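Local coordinates for putative membrane protein (Corynebacterium diphtheriae NCTC 13129, PDB 3C8I) that is of unknown function; this piece is the DUF3239 portion of a putative membrane protein, folded as an antiparallel sheet with helices, at residues B[16-20]-B[31-35]; B[35-39]-B[86-91]; B[46-51]-B[137-141]; B[69-73]-B[106-110]. All blocks are in the same frame, centred on the assembly; numbering follows the deposited sequence.

How the contacts relate
One antiparallel sheet, with strand order 88-95, 70-80, 16-24, 29-36, 47-54, 138-140, underlies all four contacts. Contact 1 is its central hairpin, near the chain's centre. Contact 3, centred about 10 Å away, adds the C-terminal strand at one border. Contact 4, also about 10 Å from contact 1 but across the chain's centre from contact 3, lays helix 103-112 on strand 70-80. Sharing Val-35 with contact 1, contact 2 joins the end of strand 29-36 and the loop after it to edge strand 88-95 and its lead-in, consistent with a sheet curled into one compact domain. It lies about 9 Å from contact 3, centre to centre, bonded to it through Val-35 O and Ala-48 N.

Contact 1: residues B[16-20]-B[31-35]; sequences LVPAM and VMALV
Ala-19 and Ala-33 face each other as a non-hydrogen-bonded pair in the antiparallel beta hairpin formed by strands 16-24 and 29-36. Their CA atoms lie 4.0 Å apart, and the methyl groups emerge on the same face of the sheet, where so small a residue suits the close spacing. The next pair, Met-20 and Met-32, is doubly hydrogen-bonded: Met-20 N reaches Met-32 O at 2.9 Å, and Met-32 N returns to Met-20 O along a straighter line, 168° at the hydrogen. In the other direction, Leu-34 N donates to Pro-18 O at 3.1 Å. Proline has no N-H to complete the pair; Pro-18 CD sits 3.8 Å from Leu-34 O instead, while its CG packs on Leu-34 CB.

Further out, helix 115-124 covers the face carrying the methionines, with Leu-121 touching Met-32 and Ser-122 touching Met-20. Both thioether chains lead away from the partner strand toward this helix, whose uneven surface such flexible chains can fit. Strands 70-80 and 47-54 flank the pair through backbone bonds. On the alanine face, Val-31 turns CG1 anti to its backbone N (chi1 -177°), which presses that methyl against Ala-19 CB at 3.4 Å, tighter than ordinary carbon contact.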
loop_
_atom_site.group_PDB
_atom_site.type_symbol
_atom_site.label_atom_id
_atom_site.label_comp_id
_atom_site.label_asym_id
_atom_site.label_seq_id
_atom_site.Cartn_x
_atom_site.Cartn_y
_atom_site.Cartn_z
ATOM N N LEU B 16 -0.984 14.303 19.071
ATOM C CA LEU B 16 -2.382 13.959 19.029
ATOM C C LEU B 16 -3.089 14.799 17.992
ATOM O O LEU B 16 -2.898 16.005 17.936
ATOM C CB LEU B 16 -3.032 14.182 20.390
ATOM C CG LEU B 16 -2.683 13.129 21.441
ATOM C CD1 LEU B 16 -3.205 13.590 22.811
ATOM C CD2 LEU B 16 -3.233 11.741 21.025
ATOM N N VAL B 17 -3.938 14.152 17.206
ATOM C CA VAL B 17 -4.828 14.834 16.298
ATOM C C VAL B 17 -6.256 14.373 16.593
ATOM O O VAL B 17 -6.481 13.223 16.967
ATOM C CB VAL B 17 -4.432 14.597 14.796
ATOM C CG1 VAL B 17 -3.010 15.097 14.533
ATOM C CG2 VAL B 17 -4.555 13.121 14.375
ATOM N N PRO B 18 -7.227 15.265 16.419
ATOM C CA PRO B 18 -8.603 14.781 16.491
ATOM C C PRO B 18 -8.986 13.984 15.242
ATOM O O PRO B 18 -8.562 14.329 14.127
ATOM C CB PRO B 18 -9.420 16.060 16.566
ATOM C CG PRO B 18 -8.591 17.067 15.885
ATOM C CD PRO B 18 -7.169 16.712 16.134
ATOM N N ALA B 19 -9.761 12.929 15.445
ATOM C CA ALA B 19 -10.416 12.213 14.355
ATOM C C ALA B 19 -11.875 11.930 14.746
ATOM O O ALA B 19 -12.237 11.986 15.936
ATOM C CB ALA B 19 -9.645 10.909 13.993
ATOM N N MET B 20 -12.706 11.649 13.755
ATOM C CA MET B 20 -14.130 11.498 13.957
ATOM C C MET B 20 -14.699 10.587 12.880
ATOM O O MET B 20 -14.267 10.633 11.718
ATOM C CB MET B 20 -14.781 12.897 13.867
ATOM C CG MET B 20 -16.273 12.992 14.256
ATOM S SD MET B 20 -16.824 14.743 14.352
ATOM C CE MET B 20 -15.713 15.344 15.573
ATOM N N VAL B 31 -13.024 7.418 8.871
ATOM C CA VAL B 31 -12.671 8.393 9.865
ATOM C C VAL B 31 -12.011 9.569 9.141
ATOM O O VAL B 31 -11.331 9.392 8.123
ATOM C CB VAL B 31 -11.792 7.762 10.971
ATOM C CG1 VAL B 31 -11.476 8.764 12.052
ATOM C CG2 VAL B 31 -12.501 6.552 11.594
ATOM N N MET B 32 -12.269 10.774 9.638
ATOM C CA MET B 32 -11.638 12.002 9.141
ATOM C C MET B 32 -10.824 12.566 10.284
ATOM O O MET B 32 -11.324 12.630 11.404
ATOM C CB MET B 32 -12.705 13.026 8.714
ATOM C CG MET B 32 -12.152 14.361 8.126
ATOM S SD MET B 32 -13.447 15.598 7.670
ATOM C CE MET B 32 -14.147 14.708 6.342
ATOM N N ALA B 33 -9.595 12.984 10.009
ATOM C CA ALA B 33 -8.738 13.630 11.004
ATOM C C ALA B 33 -8.335 15.023 10.569
ATOM O O ALA B 33 -8.230 15.289 9.380
ATOM C CB ALA B 33 -7.456 12.779 11.283
ATOM N N LEU B 34 -8.127 15.912 11.546
ATOM C CA LEU B 34 -7.590 17.254 11.307
ATOM C C LEU B 34 -6.070 17.223 11.532
ATOM O O LEU B 34 -5.596 17.011 12.649
ATOM C CB LEU B 34 -8.280 18.293 12.227
ATOM C CG LEU B 34 -7.880 19.770 12.030
ATOM C CD1 LEU B 34 -8.422 20.352 10.734
ATOM C CD2 LEU B 34 -8.293 20.653 13.213
ATOM N N VAL B 35 -5.315 17.427 10.457
ATOM C CA VAL B 35 -3.869 17.287 10.472
ATOM C C VAL B 35 -3.151 18.556 9.966
ATOM O O VAL B 35 -3.716 19.402 9.247
ATOM C CB VAL B 35 -3.402 16.044 9.638
ATOM C CG1 VAL B 35 -3.839 14.728 10.302
ATOM C CG2 VAL B 35 -3.860 16.117 8.183
#

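Contact 2: residues B[35-39]-B[86-91]; sequences VNTNV and DSWDQI
Val-35 and Ile-91 meet tip to tip between two non-adjacent strands of the antiparallel sheet, Val-35 CG2 lying 3.6 Å from Ile-91 CD1. Their strands are not neighbours in the sheet, and here the side chains alone meet; branched aliphatic groups suit such a buried spot. Strand 88-95 reaches it after a classic beta bulge in which Asp-89 and Gln-90 both face Gln-79. Farther along, the chains approach as a single beta bridge between Asn-38 and Ser-87: Trp-88 N donates to Thr-37 O at 2.8 Å, in the carbonyl plane, and Val-39 N donates to Asp-86 O at 2.8 Å from well above that carbonyl's plane. In an Asx turn, Asn-36 OD1 accepts from Asn-38 N; the same oxygen also takes Arg-46 N.

The packing stays close where Val-39 crosses Trp-88 at about a right angle. Val-39 CG2 stands over the five-membered ring of Trp-88, 3.9 Å from its centroid, a CH-pi contact. By contrast, the polar part is bridged by water, and the exposed side lies at Asp-86. One water links Thr-37 OG1, Asn-38 OD1 and Ser-87 OG; the threonine hydroxyl also bonds to Glu-140, and the serine to Asn-84. A second water lies in the plane of the indole at its edge, accepting from Trp-88 NE1 at 3.1 Å and donating to Val-39 O.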
loop_
_atom_site.group_PDB
_atom_site.type_symbol
_atom_site.label_atom_id
_atom_site.label_comp_id
_atom_site.label_asym_id
_atom_site.label_seq_id
_atom_site.Cartn_x
_atom_site.Cartn_y
_atom_site.Cartn_z
ATOM N N VAL B 35 -5.315 17.427 10.457
ATOM C CA VAL B 35 -3.869 17.287 10.472
ATOM C C VAL B 35 -3.151 18.556 9.966
ATOM O O VAL B 35 -3.716 19.402 9.247
ATOM C CB VAL B 35 -3.402 16.044 9.638
ATOM C CG1 VAL B 35 -3.839 14.728 10.302
ATOM C CG2 VAL B 35 -3.860 16.117 8.183
ATOM N N ASN B 36 -1.900 18.691 10.387
ATOM C CA ASN B 36 -1.049 19.789 10.000
ATOM C C ASN B 36 -0.125 19.304 8.908
ATOM O O ASN B 36 0.670 18.400 9.142
ATOM C CB ASN B 36 -0.226 20.239 11.210
ATOM C CG ASN B 36 0.719 21.401 10.911
ATOM O OD1 ASN B 36 0.733 21.974 9.825
ATOM N ND2 ASN B 36 1.497 21.769 11.918
ATOM N N THR B 37 -0.217 19.892 7.723
ATOM C CA THR B 37 0.636 19.452 6.604
ATOM C C THR B 37 2.056 20.023 6.599
ATOM O O THR B 37 2.878 19.635 5.745
ATOM C CB THR B 37 -0.017 19.679 5.226
ATOM O OG1 THR B 37 -0.098 21.071 4.943
ATOM C CG2 THR B 37 -1.389 19.082 5.168
ATOM N N ASN B 38 2.381 20.918 7.532
ATOM C CA ASN B 38 3.769 21.415 7.641
ATOM C C ASN B 38 4.711 20.356 8.186
ATOM O O ASN B 38 4.435 19.749 9.218
ATOM C CB ASN B 38 3.866 22.653 8.564
ATOM C CG ASN B 38 3.283 23.895 7.942
ATOM O OD1 ASN B 38 3.234 24.028 6.716
ATOM N ND2 ASN B 38 2.856 24.849 8.790
ATOM N N VAL B 39 5.845 20.162 7.518
ATOM C CA VAL B 39 6.864 19.263 8.046
ATOM C C VAL B 39 7.453 19.829 9.351
ATOM O O VAL B 39 7.652 19.078 10.307
ATOM C CB VAL B 39 7.932 18.914 6.987
ATOM C CG1 VAL B 39 9.066 18.120 7.621
ATOM C CG2 VAL B 39 7.277 18.107 5.837
ATOM N N ASP B 86 8.926 20.970 2.723
ATOM C CA ASP B 86 8.221 21.627 3.825
ATOM C C ASP B 86 6.759 21.175 4.026
ATOM O O ASP B 86 6.170 21.524 5.056
ATOM C CB ASP B 86 8.239 23.167 3.690
ATOM C CG ASP B 86 9.619 23.728 3.362
ATOM O OD1 ASP B 86 10.635 23.216 3.898
ATOM O OD2 ASP B 86 9.672 24.692 2.560
ATOM N N SER B 87 6.171 20.420 3.081
ATOM C CA SER B 87 4.792 19.921 3.242
ATOM C C SER B 87 4.659 18.413 3.064
ATOM O O SER B 87 5.357 17.830 2.235
ATOM C CB SER B 87 3.859 20.570 2.231
ATOM O OG SER B 87 3.877 21.970 2.359
ATOM N N TRP B 88 3.756 17.814 3.839
ATOM C CA TRP B 88 3.273 16.439 3.604
ATOM C C TRP B 88 2.148 16.489 2.601
ATOM O O TRP B 88 1.259 17.335 2.704
ATOM C CB TRP B 88 2.740 15.814 4.884
ATOM C CG TRP B 88 3.661 15.839 6.054
ATOM C CD1 TRP B 88 3.527 16.594 7.182
ATOM C CD2 TRP B 88 4.829 15.048 6.231
ATOM N NE1 TRP B 88 4.560 16.330 8.045
ATOM C CE2 TRP B 88 5.379 15.387 7.479
ATOM C CE3 TRP B 88 5.475 14.075 5.443
ATOM C CZ2 TRP B 88 6.549 14.796 7.969
ATOM C CZ3 TRP B 88 6.641 13.485 5.931
ATOM C CH2 TRP B 88 7.161 13.845 7.184
ATOM N N ASP B 89 2.202 15.615 1.600
ATOM C CA ASP B 89 1.109 15.489 0.625
ATOM C C ASP B 89 0.175 14.295 0.933
ATOM O O ASP B 89 -0.897 14.164 0.356
ATOM C CB ASP B 89 1.663 15.424 -0.807
ATOM C CG ASP B 89 1.588 16.782 -1.535
ATOM O OD1 ASP B 89 1.284 17.808 -0.879
ATOM O OD2 ASP B 89 1.828 16.841 -2.764
ATOM N N GLN B 90 0.577 13.478 1.883
ATOM C CA GLN B 90 -0.199 12.340 2.349
ATOM C C GLN B 90 0.103 12.148 3.814
ATOM O O GLN B 90 1.256 12.257 4.207
ATOM C CB GLN B 90 0.188 11.069 1.560
ATOM C CG GLN B 90 -0.693 9.821 1.856
ATOM C CD GLN B 90 -0.335 9.079 3.115
ATOM O OE1 GLN B 90 -1.205 8.423 3.721
ATOM N NE2 GLN B 90 0.900 9.163 3.537
ATOM N N ILE B 91 -0.928 11.875 4.625
ATOM C CA ILE B 91 -0.764 11.620 6.068
ATOM C C ILE B 91 -1.726 10.498 6.498
ATOM O O ILE B 91 -2.918 10.583 6.197
ATOM C CB ILE B 91 -1.089 12.900 6.908
ATOM C CG1 ILE B 91 -0.091 14.029 6.603
ATOM C CG2 ILE B 91 -1.106 12.583 8.402
ATOM C CD1 ILE B 91 -0.416 15.362 7.283
HETATM O O HOH W 1 2.108 22.643 4.399
HETATM O O HOH W 2 5.741 16.872 10.884
#

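Contact 3: residues B[46-51]-B[137-141]; sequences RWALAT and DLLEL
Glu-140 runs beside Ala-48 and ends across the side chain of Arg-46. Glu-140 CB lies 4.1 Å from Trp-47 O. CG, set anti to the carbonyl carbon (chi1 -78°), passes the methyl of Ala-48, a residue small enough to let the chain by. Beyond CG the side chain is extended, and CD comes over the aliphatic part of Arg-46, near its CG. Glu-140 OE1 meets Arg-46 NH1 at 3.3 Å in a salt bridge whose hydrogen bond is weak, bent to 131°; the guanidinium and carboxylate planes are turned 36° from each other. OE2 packs near Arg-46 CD but finds its stronger partner in the hydroxyl of Thr-37. Arg-46 is the loop residue just before strand 47-54.

These residues belong to the border of the antiparallel sheet, where the short C-terminal strand 138-140 pairs with 47-54. Leu-49 and Leu-139 form its hydrogen-bonded pair, Leu-49 N donating to Leu-139 O at 2.8 Å and Leu-139 N answering to Leu-49 O. Bonds from Leu-141 N to Trp-47 O and from Thr-51 N to Asp-137 O extend the pairing at its ends.

On the face with Ala-48 and Ala-50, Leu-138 CD1 rests 3.8 Å from each alanine CB, the small methyls leaving room for the longer branch. On the other face, Leu-141 CD2 approaches Leu-49 CD1 to 3.6 Å, the two leucines crossing at about a right angle beneath helix 115-124, whose Asn-124 touches both.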
loop_
_atom_site.group_PDB
_atom_site.type_symbol
_atom_site.label_atom_id
_atom_site.label_comp_id
_atom_site.label_asym_id
_atom_site.label_seq_id
_atom_site.Cartn_x
_atom_site.Cartn_y
_atom_site.Cartn_z
ATOM N N ARG B 46 -0.699 24.374 9.019
ATOM C CA ARG B 46 -1.370 24.389 7.753
ATOM C C ARG B 46 -2.378 23.252 7.783
ATOM O O ARG B 46 -2.029 22.079 7.552
ATOM C CB ARG B 46 -0.356 24.210 6.638
ATOM C CG ARG B 46 -0.992 24.303 5.287
ATOM C CD ARG B 46 -0.014 24.821 4.239
ATOM N NE ARG B 46 -0.150 26.248 4.051
ATOM C CZ ARG B 46 -1.180 26.837 3.450
ATOM N NH1 ARG B 46 -2.211 26.122 2.979
ATOM N NH2 ARG B 46 -1.189 28.165 3.337
ATOM N N TRP B 47 -3.620 23.585 8.127
ATOM C CA TRP B 47 -4.594 22.550 8.445
ATOM C C TRP B 47 -5.109 21.845 7.211
ATOM O O TRP B 47 -5.287 22.450 6.165
ATOM C CB TRP B 47 -5.774 23.113 9.241
ATOM C CG TRP B 47 -5.413 23.588 10.616
ATOM C CD1 TRP B 47 -5.538 24.860 11.095
ATOM C CD2 TRP B 47 -4.871 22.807 11.695
ATOM N NE1 TRP B 47 -5.105 24.919 12.399
ATOM C CE2 TRP B 47 -4.697 23.675 12.792
ATOM C CE3 TRP B 47 -4.516 21.472 11.839
ATOM C CZ2 TRP B 47 -4.178 23.244 14.010
ATOM C CZ3 TRP B 47 -4.006 21.045 13.054
ATOM C CH2 TRP B 47 -3.852 21.927 14.121
ATOM N N ALA B 48 -5.371 20.558 7.363
ATOM C CA ALA B 48 -5.957 19.739 6.320
ATOM C C ALA B 48 -6.812 18.628 6.943
ATOM O O ALA B 48 -6.695 18.319 8.148
ATOM C CB ALA B 48 -4.865 19.146 5.414
ATOM N N LEU B 49 -7.662 18.051 6.114
ATOM C CA LEU B 49 -8.507 16.928 6.481
ATOM C C LEU B 49 -7.956 15.686 5.804
ATOM O O LEU B 49 -7.690 15.695 4.597
ATOM C CB LEU B 49 -9.944 17.177 6.014
ATOM C CG LEU B 49 -10.540 18.501 6.505
ATOM C CD1 LEU B 49 -11.832 18.821 5.764
ATOM C CD2 LEU B 49 -10.712 18.483 8.063
ATOM N N ALA B 50 -7.774 14.621 6.580
ATOM C CA ALA B 50 -7.261 13.357 6.054
ATOM C C ALA B 50 -8.263 12.274 6.394
ATOM O O ALA B 50 -8.666 12.157 7.538
ATOM C CB ALA B 50 -5.860 13.033 6.678
ATOM N N THR B 51 -8.648 11.454 5.432
ATOM C CA THR B 51 -9.563 10.374 5.717
ATOM C C THR B 51 -8.935 9.000 5.592
ATOM O O THR B 51 -7.925 8.804 4.905
ATOM C CB THR B 51 -10.848 10.434 4.824
ATOM O OG1 THR B 51 -10.479 10.367 3.448
ATOM C CG2 THR B 51 -11.716 11.682 5.146
ATOM N N ASP B 137 -6.468 11.454 -0.365
ATOM C CA ASP B 137 -7.420 11.594 0.747
ATOM C C ASP B 137 -6.948 12.638 1.775
ATOM O O ASP B 137 -7.021 12.438 2.993
ATOM C CB ASP B 137 -7.699 10.210 1.354
ATOM C CG ASP B 137 -8.480 9.296 0.393
ATOM O OD1 ASP B 137 -9.133 9.830 -0.540
ATOM O OD2 ASP B 137 -8.449 8.061 0.583
ATOM N N LEU B 138 -6.459 13.761 1.254
ATOM C CA LEU B 138 -5.968 14.865 2.051
ATOM C C LEU B 138 -6.398 16.151 1.358
ATOM O O LEU B 138 -6.089 16.370 0.186
ATOM C CB LEU B 138 -4.442 14.799 2.193
ATOM C CG LEU B 138 -3.734 15.801 3.107
ATOM C CD1 LEU B 138 -4.022 15.522 4.547
ATOM C CD2 LEU B 138 -2.190 15.756 2.875
ATOM N N LEU B 139 -7.151 16.972 2.069
ATOM C CA LEU B 139 -7.685 18.234 1.529
ATOM C C LEU B 139 -7.264 19.366 2.451
ATOM O O LEU B 139 -7.634 19.385 3.618
ATOM C CB LEU B 139 -9.222 18.182 1.455
ATOM C CG LEU B 139 -9.983 19.365 0.824
ATOM C CD1 LEU B 139 -9.825 19.348 -0.690
ATOM C CD2 LEU B 139 -11.480 19.366 1.216
ATOM N N GLU B 140 -6.497 20.314 1.934
ATOM C CA GLU B 140 -6.119 21.461 2.734
ATOM C C GLU B 140 -7.335 22.350 2.967
ATOM O O GLU B 140 -8.180 22.491 2.088
ATOM C CB GLU B 140 -4.919 22.213 2.128
ATOM C CG GLU B 140 -3.597 21.471 2.438
ATOM C CD GLU B 140 -2.322 22.224 2.039
ATOM O OE1 GLU B 140 -2.428 23.274 1.356
ATOM O OE2 GLU B 140 -1.211 21.741 2.402
ATOM N N LEU B 141 -7.467 22.846 4.198
ATOM C CA LEU B 141 -8.418 23.903 4.500
ATOM C C LEU B 141 -7.773 25.235 4.132
ATOM O O LEU B 141 -8.442 26.273 4.146
ATOM C CB LEU B 141 -8.823 23.907 5.980
ATOM C CG LEU B 141 -9.462 22.653 6.584
ATOM C CD1 LEU B 141 -9.796 22.899 8.047
ATOM C CD2 LEU B 141 -10.703 22.248 5.820
#

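Contact 4: residues B[69-73]-B[106-110]; sequences TRIPA and IARAE
A helix-on-sheet packing joins helix 103-112 to strand 70-80, the two segments running nearly perpendicular. Pro-72 carries the apolar part: its CB points at the helix and lies 3.7 Å from Ala-109 CB, while CG reaches Ile-106 O at 3.6 Å and touches the CB of Glu-110. Ile-106 CG2 packs on the same CG. A compact ring suits this position because it projects little from the strand, and the alanine opposite lets the helix come near. Ile-106 O remains occupied within the helix, accepting from Glu-110 N.

Toward the surface, Arg-70 and Glu-110 add a salt bridge. Glu-110, with CG anti to the backbone N (chi1 176°), reaches toward Arg-70 and crosses its chain at about a right angle. The guanidinium and carboxylate planes are 63° apart, with Glu-110 CD at the edge of the guanidinium. OE2 lies close to both the methylene CD and the guanidinium, so the long arginine offers carbon as well as charge. Trp-118 lies beside this pair, making a cation-pi contact with Arg-70 and bonding through NE1 to Glu-110 O, which ties helix 115-124 to the same spot. The bond from Arg-70 NH1 to Glu-110 OE2 spans 3.2 Å, its nitrogen lying 38° above the carboxylate plane.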
loop_
_atom_site.group_PDB
_atom_site.type_symbol
_atom_site.label_atom_id
_atom_site.label_comp_id
_atom_site.label_asym_id
_atom_site.label_seq_id
_atom_site.Cartn_x
_atom_site.Cartn_y
_atom_site.Cartn_z
ATOM N N THR B 69 -18.930 10.313 16.172
ATOM C CA THR B 69 -18.186 9.799 17.327
ATOM C C THR B 69 -16.749 10.266 17.287
ATOM O O THR B 69 -16.062 10.096 16.277
ATOM C CB THR B 69 -18.182 8.247 17.394
ATOM O OG1 THR B 69 -19.506 7.767 17.663
ATOM C CG2 THR B 69 -17.241 7.762 18.485
ATOM N N ARG B 70 -16.278 10.821 18.397
ATOM C CA ARG B 70 -14.905 11.287 18.499
ATOM C C ARG B 70 -13.893 10.139 18.709
ATOM O O ARG B 70 -14.131 9.216 19.496
ATOM C CB ARG B 70 -14.761 12.253 19.651
ATOM C CG ARG B 70 -15.579 13.515 19.553
ATOM C CD ARG B 70 -15.318 14.340 20.832
ATOM N NE ARG B 70 -15.649 15.763 20.664
ATOM C CZ ARG B 70 -15.205 16.750 21.455
ATOM N NH1 ARG B 70 -14.389 16.504 22.488
ATOM N NH2 ARG B 70 -15.568 18.002 21.199
ATOM N N ILE B 71 -12.778 10.229 17.992
ATOM C CA ILE B 71 -11.707 9.230 17.990
ATOM C C ILE B 71 -10.376 9.972 18.130
ATOM O O ILE B 71 -9.865 10.500 17.162
ATOM C CB ILE B 71 -11.636 8.412 16.659
ATOM C CG1 ILE B 71 -12.957 7.710 16.320
ATOM C CG2 ILE B 71 -10.482 7.377 16.718
ATOM C CD1 ILE B 71 -13.409 6.693 17.348
ATOM N N PRO B 72 -9.795 9.996 19.332
ATOM C CA PRO B 72 -8.456 10.559 19.462
ATOM C C PRO B 72 -7.441 9.746 18.641
ATOM O O PRO B 72 -7.464 8.521 18.681
ATOM C CB PRO B 72 -8.167 10.436 20.958
ATOM C CG PRO B 72 -9.455 10.178 21.578
ATOM C CD PRO B 72 -10.319 9.512 20.609
ATOM N N ALA B 73 -6.546 10.424 17.930
ATOM C CA ALA B 73 -5.694 9.797 16.937
ATOM C C ALA B 73 -4.293 10.400 16.978
ATOM O O ALA B 73 -4.046 11.403 17.685
ATOM C CB ALA B 73 -6.322 9.952 15.514
ATOM N N ILE B 106 -7.336 7.156 26.800
ATOM C CA ILE B 106 -8.066 7.554 25.595
ATOM C C ILE B 106 -8.958 8.753 25.913
ATOM O O ILE B 106 -9.044 9.693 25.127
ATOM C CB ILE B 106 -8.916 6.394 25.017
ATOM C CG1 ILE B 106 -8.006 5.281 24.482
ATOM C CG2 ILE B 106 -9.825 6.903 23.889
ATOM C CD1 ILE B 106 -8.725 3.988 24.203
ATOM N N ALA B 107 -9.614 8.713 27.073
ATOM C CA ALA B 107 -10.448 9.829 27.535
ATOM C C ALA B 107 -9.607 11.083 27.753
ATOM O O ALA B 107 -10.016 12.189 27.403
ATOM C CB ALA B 107 -11.191 9.457 28.830
ATOM N N ARG B 108 -8.428 10.896 28.326
ATOM C CA ARG B 108 -7.491 11.990 28.532
ATOM C C ARG B 108 -7.070 12.621 27.216
ATOM O O ARG B 108 -7.110 13.848 27.070
ATOM C CB ARG B 108 -6.244 11.480 29.237
ATOM C CG ARG B 108 -5.304 12.577 29.703
ATOM C CD ARG B 108 -5.591 12.943 31.178
ATOM N NE ARG B 108 -4.803 14.095 31.654
ATOM C CZ ARG B 108 -5.279 15.324 31.881
ATOM N NH1 ARG B 108 -6.564 15.625 31.684
ATOM N NH2 ARG B 108 -4.454 16.274 32.323
ATOM N N ALA B 109 -6.641 11.768 26.279
ATOM C CA ALA B 109 -6.288 12.175 24.923
ATOM C C ALA B 109 -7.331 13.092 24.325
ATOM O O ALA B 109 -6.980 14.099 23.734
ATOM C CB ALA B 109 -6.117 10.946 24.028
ATOM N N GLU B 110 -8.606 12.737 24.474
ATOM C CA GLU B 110 -9.693 13.502 23.868
ATOM C C GLU B 110 -9.820 14.901 24.474
ATOM O O GLU B 110 -10.010 15.875 23.747
ATOM C CB GLU B 110 -11.037 12.763 23.968
ATOM C CG GLU B 110 -12.209 13.587 23.419
ATOM C CD GLU B 110 -13.549 12.886 23.501
ATOM O OE1 GLU B 110 -13.602 11.668 23.198
ATOM O OE2 GLU B 110 -14.548 13.574 23.852
#